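Local coordinates for ABC transporter, substrate binding protein (Aeropyrum pernix, PDB 3EAF), which probably serves as the substrate-binding protein of an ABC transporter, capturing a solute between two lobes and delivering it to the membrane permease, at residues A[124-132]-A[154-165]; A[201-212]-A[226-236]. One frame throughout, in Å; residues are numbered along the deposited sequence.

Interaction 1 (A[124-132]-A[154-165]); sequences YSTQACSGL and YSRSPIGAIKKA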
loop_
_atom_site.group_PDB
_atom_site.type_symbol
_atom_site.label_atom_id
_atom_site.label_comp_id
_atom_site.label_asym_id
_atom_site.label_seq_id
_atom_site.Cartn_x
_atom_site.Cartn_y
_atom_site.Cartn_z
ATOM N N TYR A 124 -6.439 -1.062 -4.265
ATOM C CA TYR A 124 -5.634 -1.931 -5.134
ATOM C C TYR A 124 -6.134 -2.071 -6.574
ATOM O O TYR A 124 -5.340 -2.218 -7.502
ATOM C CB TYR A 124 -5.560 -3.335 -4.537
ATOM C CG TYR A 124 -4.572 -3.528 -3.407
ATOM C CD1 TYR A 124 -4.907 -4.318 -2.313
ATOM C CD2 TYR A 124 -3.299 -2.944 -3.442
ATOM C CE1 TYR A 124 -4.007 -4.529 -1.269
ATOM C CE2 TYR A 124 -2.386 -3.147 -2.395
ATOM C CZ TYR A 124 -2.754 -3.941 -1.314
ATOM O OH TYR A 124 -1.878 -4.153 -0.274
ATOM N N SER A 125 -7.450 -2.062 -6.750
ATOM C CA SER A 125 -8.051 -2.272 -8.069
ATOM C C SER A 125 -7.875 -1.040 -8.966
ATOM O O SER A 125 -7.415 -1.160 -10.104
ATOM C CB SER A 125 -9.525 -2.666 -7.924
ATOM O OG SER A 125 -9.674 -3.755 -7.023
ATOM N N THR A 126 -8.223 0.135 -8.435
ATOM C CA THR A 126 -7.986 1.423 -9.098
ATOM C C THR A 126 -6.511 1.630 -9.419
ATOM O O THR A 126 -6.175 2.115 -10.502
ATOM C CB THR A 126 -8.468 2.595 -8.223
ATOM O OG1 THR A 126 -9.845 2.392 -7.877
ATOM C CG2 THR A 126 -8.307 3.928 -8.951
ATOM N N GLN A 127 -5.637 1.267 -8.476
ATOM C CA GLN A 127 -4.190 1.277 -8.708
ATOM C C GLN A 127 -3.813 0.374 -9.889
ATOM O O GLN A 127 -3.107 0.806 -10.808
ATOM C CB GLN A 127 -3.426 0.844 -7.443
ATOM C CG GLN A 127 -3.399 1.899 -6.330
ATOM C CD GLN A 127 -2.454 1.552 -5.187
ATOM O OE1 GLN A 127 -2.826 1.615 -4.005
ATOM N NE2 GLN A 127 -1.224 1.205 -5.528
ATOM N N ALA A 128 -4.286 -0.872 -9.852
ATOM C CA ALA A 128 -3.993 -1.862 -10.894
ATOM C C ALA A 128 -4.468 -1.391 -12.266
ATOM O O ALA A 128 -3.728 -1.463 -13.244
ATOM C CB ALA A 128 -4.620 -3.208 -10.555
ATOM N N CYS A 129 -5.699 -0.898 -12.326
ATOM C CA CYS A 129 -6.280 -0.472 -13.595
ATOM C C CYS A 129 -5.597 0.786 -14.130
ATOM O O CYS A 129 -5.471 0.952 -15.342
ATOM C CB CYS A 129 -7.791 -0.297 -13.467
ATOM S SG CYS A 129 -8.662 -1.863 -13.150
ATOM N N SER A 130 -5.140 1.651 -13.223
ATOM C CA SER A 130 -4.338 2.822 -13.587
ATOM C C SER A 130 -3.012 2.426 -14.226
ATOM O O SER A 130 -2.606 3.004 -15.242
ATOM C CB SER A 130 -4.085 3.708 -12.369
ATOM O OG SER A 130 -5.293 4.293 -11.910
ATOM N N GLY A 131 -2.339 1.444 -13.627
ATOM C CA GLY A 131 -1.071 0.921 -14.153
ATOM C C GLY A 131 -1.231 0.218 -15.492
ATOM O O GLY A 131 -0.363 0.326 -16.366
ATOM N N LEU A 132 -2.341 -0.507 -15.653
ATOM C CA LEU A 132 -2.610 -1.253 -16.885
ATOM C C LEU A 132 -3.011 -0.328 -18.037
ATOM O O LEU A 132 -2.668 -0.590 -19.194
ATOM C CB LEU A 132 -3.672 -2.330 -16.643
ATOM C CG LEU A 132 -3.212 -3.500 -15.759
ATOM C CD1 LEU A 132 -4.406 -4.287 -15.230
ATOM C CD2 LEU A 132 -2.216 -4.416 -16.501
ATOM N N TYR A 154 -4.795 -10.740 -0.232
ATOM C CA TYR A 154 -4.026 -9.640 -0.832
ATOM C C TYR A 154 -3.735 -9.863 -2.320
ATOM O O TYR A 154 -3.995 -8.985 -3.157
ATOM C CB TYR A 154 -2.720 -9.437 -0.046
ATOM C CG TYR A 154 -1.545 -8.888 -0.842
ATOM C CD1 TYR A 154 -1.626 -7.647 -1.498
ATOM C CD2 TYR A 154 -0.350 -9.600 -0.923
ATOM C CE1 TYR A 154 -0.553 -7.141 -2.228
ATOM C CE2 TYR A 154 0.740 -9.096 -1.650
ATOM C CZ TYR A 154 0.624 -7.870 -2.294
ATOM O OH TYR A 154 1.680 -7.370 -3.008
ATOM N N SER A 155 -3.191 -11.037 -2.633
ATOM C CA SER A 155 -2.804 -11.383 -4.004
ATOM C C SER A 155 -3.998 -11.433 -4.954
ATOM O O SER A 155 -3.859 -11.151 -6.144
ATOM C CB SER A 155 -2.076 -12.727 -4.017
ATOM O OG SER A 155 -0.964 -12.698 -3.150
ATOM N N ARG A 156 -5.160 -11.792 -4.411
ATOM C CA ARG A 156 -6.406 -11.916 -5.170
ATOM C C ARG A 156 -7.139 -10.591 -5.376
ATOM O O ARG A 156 -7.966 -10.475 -6.278
ATOM C CB ARG A 156 -7.382 -12.835 -4.427
ATOM C CG ARG A 156 -7.073 -14.315 -4.417
ATOM C CD ARG A 156 -8.330 -15.102 -3.984
ATOM N NE ARG A 156 -8.775 -14.779 -2.622
ATOM C CZ ARG A 156 -8.495 -15.509 -1.539
ATOM N NH1 ARG A 156 -7.766 -16.617 -1.642
ATOM N NH2 ARG A 156 -8.958 -15.143 -0.346
ATOM N N SER A 157 -6.846 -9.604 -4.534
ATOM C CA SER A 157 -7.764 -8.474 -4.307
ATOM C C SER A 157 -8.265 -7.738 -5.563
ATOM O O SER A 157 -9.481 -7.561 -5.714
ATOM C CB SER A 157 -7.201 -7.488 -3.266
ATOM O OG SER A 157 -8.144 -6.465 -2.974
ATOM N N PRO A 158 -7.351 -7.291 -6.450
ATOM C CA PRO A 158 -7.817 -6.551 -7.630
ATOM C C PRO A 158 -8.112 -7.426 -8.865
ATOM O O PRO A 158 -8.535 -6.896 -9.902
ATOM C CB PRO A 158 -6.629 -5.641 -7.932
ATOM C CG PRO A 158 -5.449 -6.481 -7.586
ATOM C CD PRO A 158 -5.876 -7.380 -6.433
ATOM N N ILE A 159 -7.893 -8.738 -8.757
ATOM C CA ILE A 159 -7.977 -9.638 -9.922
ATOM C C ILE A 159 -9.337 -9.578 -10.634
ATOM O O ILE A 159 -9.399 -9.394 -11.853
ATOM C CB ILE A 159 -7.559 -11.100 -9.573
ATOM C CG1 ILE A 159 -6.082 -11.163 -9.160
ATOM C CG2 ILE A 159 -7.843 -12.061 -10.738
ATOM C CD1 ILE A 159 -5.066 -10.715 -10.244
ATOM N N GLY A 160 -10.422 -9.687 -9.873
ATOM C CA GLY A 160 -11.766 -9.565 -10.457
ATOM C C GLY A 160 -11.999 -8.270 -11.222
ATOM O O GLY A 160 -12.569 -8.278 -12.324
ATOM N N ALA A 161 -11.571 -7.153 -10.635
ATOM C CA ALA A 161 -11.728 -5.838 -11.256
ATOM C C ALA A 161 -10.854 -5.685 -12.501
ATOM O O ALA A 161 -11.266 -5.052 -13.476
ATOM C CB ALA A 161 -11.435 -4.717 -10.247
ATOM N N ILE A 162 -9.653 -6.263 -12.462
ATOM C CA ILE A 162 -8.786 -6.303 -13.635
ATOM C C ILE A 162 -9.464 -7.037 -14.797
ATOM O O ILE A 162 -9.463 -6.540 -15.923
ATOM C CB ILE A 162 -7.415 -6.947 -13.336
ATOM C CG1 ILE A 162 -6.558 -6.023 -12.457
ATOM C CG2 ILE A 162 -6.666 -7.240 -14.638
ATOM C CD1 ILE A 162 -5.345 -6.723 -11.853
ATOM N N LYS A 163 -10.040 -8.207 -14.521
ATOM C CA LYS A 163 -10.733 -8.993 -15.554
ATOM C C LYS A 163 -11.934 -8.253 -16.148
ATOM O O LYS A 163 -12.162 -8.303 -17.360
ATOM C CB LYS A 163 -11.149 -10.371 -15.024
ATOM C CG LYS A 163 -9.985 -11.342 -14.825
ATOM C CD LYS A 163 -10.430 -12.603 -14.096
ATOM C CE LYS A 163 -9.246 -13.483 -13.765
ATOM N NZ LYS A 163 -9.635 -14.860 -13.352
ATOM N N LYS A 164 -12.684 -7.555 -15.300
ATOM C CA LYS A 164 -13.862 -6.812 -15.751
ATOM C C LYS A 164 -13.480 -5.585 -16.581
ATOM O O LYS A 164 -14.090 -5.326 -17.621
ATOM C CB LYS A 164 -14.753 -6.420 -14.563
ATOM C CG LYS A 164 -16.099 -5.794 -14.948
ATOM C CD LYS A 164 -17.063 -5.802 -13.762
ATOM C CE LYS A 164 -18.366 -5.060 -14.076
ATOM N NZ LYS A 164 -19.018 -5.566 -15.310
ATOM N N ALA A 165 -12.464 -4.854 -16.126
ATOM C CA ALA A 165 -12.014 -3.626 -16.786
ATOM C C ALA A 165 -11.177 -3.882 -18.036
ATOM O O ALA A 165 -11.136 -3.040 -18.935
ATOM C CB ALA A 165 -11.224 -2.764 -15.810
HETATM O O HOH W 1 -8.826 -4.147 -4.119
#

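Interaction 2 (A[201-212]-A[226-236]); sequences DYVWCGNTISSC and AFLLTNVWGFD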
loop_
_atom_site.group_PDB
_atom_site.type_symbol
_atom_site.label_atom_id
_atom_site.label_comp_id
_atom_site.label_asym_id
_atom_site.label_seq_id
_atom_site.Cartn_x
_atom_site.Cartn_y
_atom_site.Cartn_z
ATOM N N ASP A 201 1.957 -10.123 -23.989
ATOM C CA ASP A 201 2.726 -8.899 -24.163
ATOM C C ASP A 201 3.011 -8.291 -22.794
ATOM O O ASP A 201 4.056 -7.672 -22.589
ATOM C CB ASP A 201 1.947 -7.892 -25.016
ATOM C CG ASP A 201 1.558 -8.455 -26.367
ATOM O OD1 ASP A 201 2.465 -8.665 -27.196
ATOM O OD2 ASP A 201 0.347 -8.693 -26.590
ATOM N N TYR A 202 2.064 -8.475 -21.873
ATOM C CA TYR A 202 2.115 -7.872 -20.550
ATOM C C TYR A 202 1.806 -8.897 -19.457
ATOM O O TYR A 202 0.932 -9.756 -19.621
ATOM C CB TYR A 202 1.127 -6.703 -20.446
ATOM C CG TYR A 202 1.130 -5.745 -21.627
ATOM C CD1 TYR A 202 2.245 -4.961 -21.926
ATOM C CD2 TYR A 202 -0.000 -5.607 -22.428
ATOM C CE1 TYR A 202 2.237 -4.072 -23.019
ATOM C CE2 TYR A 202 -0.022 -4.726 -23.510
ATOM C CZ TYR A 202 1.093 -3.964 -23.800
ATOM O OH TYR A 202 1.048 -3.093 -24.876
ATOM N N VAL A 203 2.542 -8.803 -18.352
ATOM C CA VAL A 203 2.305 -9.647 -17.175
ATOM C C VAL A 203 2.015 -8.768 -15.964
ATOM O O VAL A 203 2.778 -7.848 -15.669
ATOM C CB VAL A 203 3.512 -10.573 -16.870
ATOM C CG1 VAL A 203 3.317 -11.323 -15.544
ATOM C CG2 VAL A 203 3.739 -11.573 -18.006
ATOM N N TRP A 204 0.899 -9.045 -15.285
ATOM C CA TRP A 204 0.608 -8.460 -13.971
ATOM C C TRP A 204 1.057 -9.407 -12.850
ATOM O O TRP A 204 0.847 -10.615 -12.938
ATOM C CB TRP A 204 -0.891 -8.161 -13.844
ATOM C CG TRP A 204 -1.356 -7.873 -12.439
ATOM C CD1 TRP A 204 -1.988 -8.739 -11.583
ATOM C CD2 TRP A 204 -1.219 -6.638 -11.729
ATOM N NE1 TRP A 204 -2.254 -8.113 -10.385
ATOM C CE2 TRP A 204 -1.798 -6.822 -10.450
ATOM C CE3 TRP A 204 -0.669 -5.391 -12.051
ATOM C CZ2 TRP A 204 -1.836 -5.803 -9.490
ATOM C CZ3 TRP A 204 -0.709 -4.382 -11.100
ATOM C CH2 TRP A 204 -1.289 -4.594 -9.835
ATOM N N CYS A 205 1.692 -8.869 -11.811
ATOM C CA CYS A 205 1.968 -9.669 -10.618
ATOM C C CYS A 205 1.390 -9.025 -9.354
ATOM O O CYS A 205 1.656 -7.863 -9.070
ATOM C CB CYS A 205 3.463 -9.952 -10.457
ATOM S SG CYS A 205 3.808 -11.139 -9.132
ATOM N N GLY A 206 0.618 -9.804 -8.598
ATOM C CA GLY A 206 -0.088 -9.294 -7.424
ATOM C C GLY A 206 0.541 -9.568 -6.067
ATOM O O GLY A 206 -0.072 -9.279 -5.044
ATOM N N ASN A 207 1.774 -10.081 -6.058
ATOM C CA ASN A 207 2.470 -10.449 -4.819
ATOM C C ASN A 207 3.495 -9.389 -4.376
ATOM O O ASN A 207 3.659 -8.360 -5.039
ATOM C CB ASN A 207 3.186 -11.801 -4.987
ATOM C CG ASN A 207 2.237 -12.957 -5.271
ATOM O OD1 ASN A 207 1.012 -12.816 -5.219
ATOM N ND2 ASN A 207 2.810 -14.119 -5.569
ATOM N N THR A 208 4.186 -9.652 -3.264
ATOM C CA THR A 208 5.221 -8.747 -2.760
ATOM C C THR A 208 6.513 -8.875 -3.571
ATOM O O THR A 208 6.654 -9.794 -4.384
ATOM C CB THR A 208 5.522 -8.969 -1.251
ATOM O OG1 THR A 208 6.174 -10.232 -1.068
ATOM C CG2 THR A 208 4.236 -8.936 -0.424
ATOM N N ILE A 209 7.453 -7.963 -3.321
ATOM C CA ILE A 209 8.682 -7.832 -4.108
ATOM C C ILE A 209 9.497 -9.123 -4.275
ATOM O O ILE A 209 10.154 -9.297 -5.296
ATOM C CB ILE A 209 9.590 -6.661 -3.574
ATOM C CG1 ILE A 209 10.730 -6.355 -4.556
ATOM C CG2 ILE A 209 10.089 -6.941 -2.142
ATOM C CD1 ILE A 209 11.475 -5.050 -4.285
ATOM N N SER A 210 9.456 -10.016 -3.286
ATOM C CA SER A 210 10.243 -11.254 -3.330
ATOM C C SER A 210 9.868 -12.139 -4.513
ATOM O O SER A 210 10.725 -12.507 -5.307
ATOM C CB SER A 210 10.116 -12.037 -2.017
ATOM O OG SER A 210 10.656 -11.280 -0.948
ATOM N N SER A 211 8.593 -12.483 -4.633
ATOM C CA SER A 211 8.160 -13.320 -5.751
ATOM C C SER A 211 8.058 -12.547 -7.070
ATOM O O SER A 211 8.354 -13.105 -8.125
ATOM C CB SER A 211 6.855 -14.053 -5.428
ATOM O OG SER A 211 5.822 -13.148 -5.110
ATOM N N CYS A 212 7.653 -11.275 -7.013
ATOM C CA CYS A 212 7.624 -10.425 -8.217
ATOM C C CYS A 212 8.988 -10.365 -8.889
ATOM O O CYS A 212 9.094 -10.499 -10.106
ATOM C CB CYS A 212 7.177 -9.001 -7.891
ATOM S SG CYS A 212 5.413 -8.800 -7.583
ATOM N N ALA A 226 8.098 -10.243 -22.249
ATOM C CA ALA A 226 6.944 -9.419 -21.971
ATOM C C ALA A 226 7.332 -8.354 -20.949
ATOM O O ALA A 226 8.318 -8.509 -20.224
ATOM C CB ALA A 226 5.815 -10.274 -21.434
ATOM N N PHE A 227 6.555 -7.279 -20.897
ATOM C CA PHE A 227 6.674 -6.294 -19.827
ATOM C C PHE A 227 6.027 -6.840 -18.552
ATOM O O PHE A 227 4.972 -7.468 -18.610
ATOM C CB PHE A 227 5.979 -4.988 -20.211
ATOM C CG PHE A 227 6.688 -4.201 -21.284
ATOM C CD1 PHE A 227 8.012 -3.815 -21.129
ATOM C CD2 PHE A 227 6.015 -3.816 -22.436
ATOM C CE1 PHE A 227 8.663 -3.076 -22.110
ATOM C CE2 PHE A 227 6.661 -3.073 -23.426
ATOM C CZ PHE A 227 7.991 -2.707 -23.257
ATOM N N LEU A 228 6.667 -6.597 -17.413
ATOM C CA LEU A 228 6.089 -6.912 -16.107
ATOM C C LEU A 228 5.602 -5.643 -15.408
ATOM O O LEU A 228 6.341 -4.661 -15.295
ATOM C CB LEU A 228 7.098 -7.661 -15.228
ATOM C CG LEU A 228 6.766 -7.970 -13.758
ATOM C CD1 LEU A 228 5.499 -8.808 -13.587
ATOM C CD2 LEU A 228 7.938 -8.679 -13.105
ATOM N N LEU A 229 4.347 -5.665 -14.962
ATOM C CA LEU A 229 3.820 -4.600 -14.115
ATOM C C LEU A 229 3.473 -5.182 -12.753
ATOM O O LEU A 229 2.777 -6.191 -12.668
ATOM C CB LEU A 229 2.576 -3.958 -14.742
ATOM C CG LEU A 229 1.836 -2.880 -13.923
ATOM C CD1 LEU A 229 2.584 -1.533 -13.880
ATOM C CD2 LEU A 229 0.414 -2.679 -14.447
ATOM N N THR A 230 3.946 -4.543 -11.686
ATOM C CA THR A 230 3.638 -5.030 -10.339
ATOM C C THR A 230 2.800 -4.042 -9.562
ATOM O O THR A 230 2.879 -2.825 -9.769
ATOM C CB THR A 230 4.900 -5.350 -9.483
ATOM O OG1 THR A 230 5.445 -4.139 -8.939
ATOM C CG2 THR A 230 5.962 -6.096 -10.288
ATOM N N ASN A 231 2.014 -4.582 -8.640
ATOM C CA ASN A 231 1.383 -3.783 -7.615
ATOM C C ASN A 231 2.437 -3.068 -6.772
ATOM O O ASN A 231 3.623 -3.400 -6.850
ATOM C CB ASN A 231 0.488 -4.654 -6.745
ATOM C CG ASN A 231 1.268 -5.551 -5.818
ATOM O OD1 ASN A 231 1.325 -5.290 -4.629
ATOM N ND2 ASN A 231 1.862 -6.628 -6.355
ATOM N N VAL A 232 1.989 -2.098 -5.978
ATOM C CA VAL A 232 2.870 -1.247 -5.159
ATOM C C VAL A 232 3.866 -2.010 -4.256
ATOM O O VAL A 232 5.013 -1.581 -4.099
ATOM C CB VAL A 232 2.056 -0.173 -4.350
ATOM C CG1 VAL A 232 1.007 -0.827 -3.432
ATOM C CG2 VAL A 232 2.992 0.756 -3.558
ATOM N N TRP A 233 3.429 -3.134 -3.682
ATOM C CA TRP A 233 4.275 -3.919 -2.774
ATOM C C TRP A 233 5.248 -4.855 -3.501
ATOM O O TRP A 233 6.014 -5.570 -2.856
ATOM C CB TRP A 233 3.424 -4.706 -1.762
ATOM C CG TRP A 233 2.519 -3.849 -0.912
ATOM C CD1 TRP A 233 1.164 -3.734 -1.022
ATOM C CD2 TRP A 233 2.903 -2.982 0.167
ATOM N NE1 TRP A 233 0.677 -2.860 -0.081
ATOM C CE2 TRP A 233 1.724 -2.384 0.665
ATOM C CE3 TRP A 233 4.127 -2.665 0.775
ATOM C CZ2 TRP A 233 1.732 -1.476 1.730
ATOM C CZ3 TRP A 233 4.133 -1.766 1.839
ATOM C CH2 TRP A 233 2.943 -1.184 2.304
ATOM N N GLY A 234 5.231 -4.836 -4.836
ATOM C CA GLY A 234 6.019 -5.785 -5.641
ATOM C C GLY A 234 7.260 -5.205 -6.293
ATOM O O GLY A 234 8.006 -5.918 -6.974
ATOM N N PHE A 235 7.484 -3.909 -6.064
ATOM C CA PHE A 235 8.500 -3.139 -6.772
ATOM C C PHE A 235 8.945 -1.973 -5.899
ATOM O O PHE A 235 8.103 -1.261 -5.339
ATOM C CB PHE A 235 7.908 -2.599 -8.073
ATOM C CG PHE A 235 8.925 -2.013 -9.035
ATOM C CD1 PHE A 235 9.474 -2.799 -10.041
ATOM C CD2 PHE A 235 9.289 -0.662 -8.962
ATOM C CE1 PHE A 235 10.392 -2.262 -10.949
ATOM C CE2 PHE A 235 10.209 -0.117 -9.861
ATOM C CZ PHE A 235 10.757 -0.925 -10.858
ATOM N N ASP A 236 10.255 -1.811 -5.749
ATOM C CA ASP A 236 10.833 -0.634 -5.078
ATOM C C ASP A 236 12.306 -0.477 -5.460
ATOM O O ASP A 236 12.748 -1.044 -6.469
ATOM C CB ASP A 236 10.609 -0.644 -3.537
ATOM C CG ASP A 236 11.253 -1.843 -2.828
ATOM O OD1 ASP A 236 12.451 -2.123 -3.057
ATOM O OD2 ASP A 236 10.560 -2.503 -2.012
#

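Interaction 1 (A[124-132]-A[154-165])
Pro158 and Ala128 open the apolar side of this contact, in which helix 124-132 packs on helix 159-165 and the turn before it: CB of Pro158 lies 4.1 Å from CB of Ala128 and also touches CB of Tyr124. One turn further on, the methyl of Ala128 meets Ile162 CD1 at 3.8 Å, and Leu132 crosses Ile162 at about a right angle, its CD1 on the CG2 branch. Small residues fill the neighbouring line, with Ser125 CB only 3.6 Å from Ala161 CB, and Cys129 SG set against the methyl of Ala165. The axes of 124-132 and 159-165 approach to 8.9 Å and cross at -41°.

The aromatic pair is oblique. Tyr124 and Tyr154 have their planes 50° apart, and Tyr154 CD1 lies 3.7 Å from Tyr124 OH. A first torsion of 151° carries the Tyr154 ring away from its backbone N and across to this partner, while Ser157 OG lies at the edge of the Tyr124 ring.

Polar contact runs through one water, which bonds Ser125 OG at 3.1 Å and Ser157 OG at 2.7 Å. Ser125 OG has a further partner in Thr381, on the C-terminal helix 377-382.

With Trp204 on strand 202-205 of the seven-stranded sheet touching Ala128, Pro158 and Ile162, both segments cover one sheet face as a mainly apolar layer, and the water joins the serines where direct bonding is absent.

Interaction 2 (A[201-212]-A[226-236])
Tyr202 and Phe227 stand side by side on one face of the parallel sheet, pointing the same way and meeting at their edges, CE1 to CD2 at 3.8 Å. Asp201 CB covers the centre of one face of the Tyr202 ring. On the same sheet face the Trp204 indole reaches over the neighbouring strand: CE3 touches Leu229 CD2, and CH2 comes 3.6 Å from Asn231 CB, indole and amide planes 59° apart. The other face holds Val203, Cys205 and Leu228, whose CD1 touches both of the former.

Backbone bonds alternate from Phe227 N to Asp201 O through to Cys205 N to Leu229 O; the straightest, Leu229 N to Val203 O, reaches 177°.

Beyond the strands Asn231 ND2 donates to Cys205 O (3.0 Å) and Asn207 O (2.8 Å), both close to the amide plane, while OD1 closes an Asx turn with Trp233 N and also binds Tyr154 OH; the backbone N of Asn231 adds a weak bond to Cys205 O. CG sits between backbone N and carbonyl carbon (chi1 73°), turning the amide toward the opposite loop. An alanine here is likely to leave Cys205 O with only that weak bond of those described, Asn207 O without its amide donor and the turn at Trp233 less firmly held.

Cys212 SG packs 3.6 Å from Gly234 CA. In this beta-alpha-beta unit one buried amide ties together the loops at the C-terminal strand ends.

How the interactions relate
Interaction 1 closes along the chain before interaction 2 opens, and their centres lie 12 Å apart in the same lobe. Strands 202-205 and 227-230 are neighbours inside the seven-stranded mixed sheet; helices 124-139 and 159-165 pack on the face that bears Trp204. The two contacts meet directly at the C-terminal strand ends: besides the tyrosine bound to Asn231, Ser155 OG probably hydrogen-bonds Asn207 OD1, and Tyr124 OH lies near Trp233 NE1. Glycerol, probably from the crystallisation liquor, is bound near Tyr124, and a glycerol also lies near Trp233; such molecules often mark pockets, consistent with the ligand cleft expected of a periplasmic binding protein. The magnesium site lies away from both.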